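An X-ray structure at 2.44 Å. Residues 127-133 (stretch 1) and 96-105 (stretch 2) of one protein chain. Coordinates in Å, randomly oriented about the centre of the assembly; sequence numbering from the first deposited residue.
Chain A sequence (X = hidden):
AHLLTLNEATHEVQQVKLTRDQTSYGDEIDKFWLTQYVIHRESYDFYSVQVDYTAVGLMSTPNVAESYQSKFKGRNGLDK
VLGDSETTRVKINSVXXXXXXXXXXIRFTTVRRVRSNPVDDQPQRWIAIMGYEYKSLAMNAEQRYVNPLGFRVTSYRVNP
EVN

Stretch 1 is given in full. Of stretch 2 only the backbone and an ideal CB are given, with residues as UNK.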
# COMPACT_ATOMS: atom_id res chain seq x y z
N ILE A 127 20.07 -9.23 5.67
CA ILE A 127 21.27 -8.44 5.42
C ILE A 127 21.75 -8.70 4.00
O ILE A 127 21.99 -9.85 3.62
CB ILE A 127 22.39 -8.77 6.41
CG1 ILE A 127 21.88 -8.71 7.85
CG2 ILE A 127 23.55 -7.82 6.22
CD1 ILE A 127 22.89 -9.16 8.88
N ALA A 128 21.92 -7.64 3.23
CA ALA A 128 22.47 -7.76 1.88
C ALA A 128 23.88 -7.19 1.82
O ALA A 128 24.09 -6.00 2.06
CB ALA A 128 21.57 -7.05 0.89
N ILE A 129 24.85 -8.05 1.53
CA ILE A 129 26.23 -7.62 1.30
C ILE A 129 26.48 -7.45 -0.19
O ILE A 129 26.43 -8.41 -0.95
CB ILE A 129 27.25 -8.63 1.87
CG1 ILE A 129 26.94 -8.95 3.33
CG2 ILE A 129 28.67 -8.11 1.68
CD1 ILE A 129 27.01 -7.77 4.25
N MET A 130 26.77 -6.23 -0.61
CA MET A 130 26.79 -5.94 -2.04
C MET A 130 28.13 -5.37 -2.49
O MET A 130 28.76 -4.60 -1.77
CB MET A 130 25.68 -4.95 -2.37
CG MET A 130 24.35 -5.27 -1.72
SD MET A 130 23.12 -4.01 -2.03
CE MET A 130 23.07 -4.02 -3.82
N GLY A 131 28.55 -5.76 -3.68
CA GLY A 131 29.68 -5.12 -4.34
C GLY A 131 29.12 -4.28 -5.47
O GLY A 131 28.19 -4.70 -6.14
N TYR A 132 29.64 -3.07 -5.66
CA TYR A 132 29.14 -2.21 -6.71
C TYR A 132 30.22 -1.33 -7.34
O TYR A 132 31.34 -1.22 -6.84
CB TYR A 132 28.00 -1.34 -6.18
CG TYR A 132 28.43 -0.29 -5.20
CD1 TYR A 132 28.60 -0.60 -3.86
CD2 TYR A 132 28.68 1.01 -5.60
CE1 TYR A 132 28.99 0.35 -2.96
CE2 TYR A 132 29.07 1.97 -4.71
CZ TYR A 132 29.23 1.64 -3.39
OH TYR A 132 29.62 2.60 -2.49
N GLU A 133 29.90 -0.83 -8.53
CA GLU A 133 30.78 0.03 -9.31
C GLU A 133 29.96 0.74 -10.38
O GLU A 133 28.83 0.33 -10.66
CB GLU A 133 31.90 -0.79 -9.96
CG GLU A 133 31.40 -1.86 -10.92
CD GLU A 133 32.54 -2.60 -11.60
OE1 GLU A 133 33.64 -2.66 -11.02
OE2 GLU A 133 32.32 -3.13 -12.71
N UNK A 96 25.03 0.81 5.12
CA UNK A 96 26.39 1.15 5.50
C UNK A 96 27.30 1.07 4.28
O UNK A 96 27.43 0.01 3.67
CB UNK A 96 26.89 0.22 6.61
N UNK A 97 27.96 2.18 3.96
CA UNK A 97 28.78 2.28 2.77
C UNK A 97 30.26 2.14 3.08
O UNK A 97 30.76 2.68 4.07
CB UNK A 97 28.52 3.61 2.07
N UNK A 98 30.95 1.43 2.20
CA UNK A 98 32.39 1.44 2.16
C UNK A 98 32.76 1.87 0.74
O UNK A 98 33.07 1.05 -0.11
CB UNK A 98 32.98 0.08 2.53
N UNK A 99 32.72 3.18 0.51
CA UNK A 99 32.84 3.72 -0.84
C UNK A 99 34.16 3.42 -1.57
O UNK A 99 34.13 3.14 -2.76
CB UNK A 99 32.65 5.24 -0.77
N UNK A 100 35.31 3.45 -0.88
CA UNK A 100 36.54 3.12 -1.63
C UNK A 100 36.59 1.70 -2.19
O UNK A 100 37.31 1.44 -3.15
CB UNK A 100 37.75 3.33 -0.72
N UNK A 101 35.83 0.78 -1.61
CA UNK A 101 35.94 -0.60 -2.04
C UNK A 101 34.70 -1.07 -2.77
O UNK A 101 34.64 -2.20 -3.21
CB UNK A 101 36.21 -1.51 -0.84
N UNK A 102 33.73 -0.18 -2.92
CA UNK A 102 32.50 -0.53 -3.59
C UNK A 102 31.76 -1.65 -2.88
O UNK A 102 31.25 -2.56 -3.52
CB UNK A 102 32.79 -0.93 -5.04
N UNK A 103 31.76 -1.61 -1.56
CA UNK A 103 31.07 -2.61 -0.76
C UNK A 103 30.04 -1.90 0.11
O UNK A 103 30.30 -0.83 0.64
CB UNK A 103 32.05 -3.42 0.09
N UNK A 104 28.84 -2.48 0.20
CA UNK A 104 27.76 -1.91 0.98
C UNK A 104 27.00 -2.99 1.74
O UNK A 104 26.88 -4.12 1.28
CB UNK A 104 26.81 -1.13 0.07
N UNK A 105 26.52 -2.64 2.92
CA UNK A 105 25.72 -3.53 3.72
C UNK A 105 24.34 -2.94 3.90
O UNK A 105 24.20 -1.84 4.41
CB UNK A 105 26.38 -3.80 5.07

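Stretch 2 is a hairpin whose second strand, 103 to 105, runs antiparallel to stretch 1. Its first strand, 96 to 98, lies mostly beyond reach of stretch 1.

At position 96 the ideal CB has no atom of stretch 1 within 5.5 Å. Many residues would suit. It is Ile 96.

Position 97 points sideways, with its ideal CB 4.8 Å from Tyr 132 OH. A medium or long side chain could reach the tyrosine. Leu 97 does so, bringing CD2 to 4.2 Å from Tyr 132 OH.

Position 98 finds nothing of stretch 1 near its CB. A polar group could serve the turn. Asp 98 accepts a hydrogen bond at OD2 from the ND1 of the residue at 101, 2.6 Å away.

Positions 99, 100 and 101 point away from stretch 1. At 99 the phi of -62° suits most residues, and a flexible chain could pass the tyrosine hydroxyl. Lys 99 does this, with CG 3.9 Å from Tyr 132 OH. At 100 the phi of -63° is compatible with proline, among others; it is Pro 100. At 101 a polar residue could reach back to 98, and His 101 does.

Position 102 is the most restricted. Phi is +61°, which favours glycine. An ideal CB would also lie 2.3 Å from Tyr 132 O, a clash. Gly 102 is the deposited residue. Its CA lies over one face of the Tyr 132 ring, 3.9 Å from the ring centroid, a CH-pi contact. Its O accepts a hydrogen bond from Tyr 132 N at 2.7 Å.

Position 103 sits opposite Gly 131, which offers no side chain. That leaves room for a beta-branched or other aliphatic residue. Val 103 takes it. Its CA makes a CA-H...O contact of 3.2 Å with Met 130 O.

At position 104 the CB points to the same face as Met 130, and Tyr 132 CE1 is 4.0 Å from the ideal CB. A small apolar residue would suit. Ala 104 packs its CB on that ring atom. Its backbone pairs with Met 130 both ways: Ala 104 N to Met 130 O, 2.9 Å, and Met 130 N to Ala 104 O, 2.8 Å.

Position 105 shares a face with Ile 129, and Ile 127 CG2 is also near. Valine, isoleucine or threonine would suit. Thr 105 places CG2 3.7 Å from Ile 127 CG2 and OG1 3.5 Å from Ile 129 CD1.

Stretch 2 (96-105) ILDKPHGVAT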
# COMPACT_ATOMS: atom_id res chain seq x y z
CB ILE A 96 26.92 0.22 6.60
CG1 ILE A 96 26.00 0.29 7.82
CG2 ILE A 96 28.34 0.60 7.00
CD1 ILE A 96 26.40 -0.64 8.93
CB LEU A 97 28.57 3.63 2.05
CG LEU A 97 27.19 3.90 1.46
CD1 LEU A 97 27.19 5.18 0.69
CD2 LEU A 97 26.74 2.74 0.59
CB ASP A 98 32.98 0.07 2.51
CG ASP A 98 34.50 0.09 2.55
OD1 ASP A 98 35.09 1.17 2.42
OD2 ASP A 98 35.10 -0.99 2.72
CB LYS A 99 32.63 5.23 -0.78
CG LYS A 99 31.18 5.65 -0.62
CD LYS A 99 31.00 7.15 -0.76
CE LYS A 99 31.98 7.96 0.11
NZ LYS A 99 31.96 7.59 1.56
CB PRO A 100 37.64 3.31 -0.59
CG PRO A 100 37.10 4.30 0.35
CD PRO A 100 35.63 3.99 0.45
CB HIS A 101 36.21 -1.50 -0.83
CG HIS A 101 37.36 -1.03 -0.00
ND1 HIS A 101 37.20 -0.47 1.25
CD2 HIS A 101 38.69 -0.98 -0.27
CE1 HIS A 101 38.39 -0.12 1.73
NE2 HIS A 101 39.30 -0.42 0.82
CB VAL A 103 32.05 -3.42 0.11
CG1 VAL A 103 31.32 -4.29 1.08
CG2 VAL A 103 32.95 -4.26 -0.78
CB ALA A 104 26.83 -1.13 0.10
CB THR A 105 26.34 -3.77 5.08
OG1 THR A 105 27.59 -4.43 4.91
CG2 THR A 105 25.43 -4.62 5.93
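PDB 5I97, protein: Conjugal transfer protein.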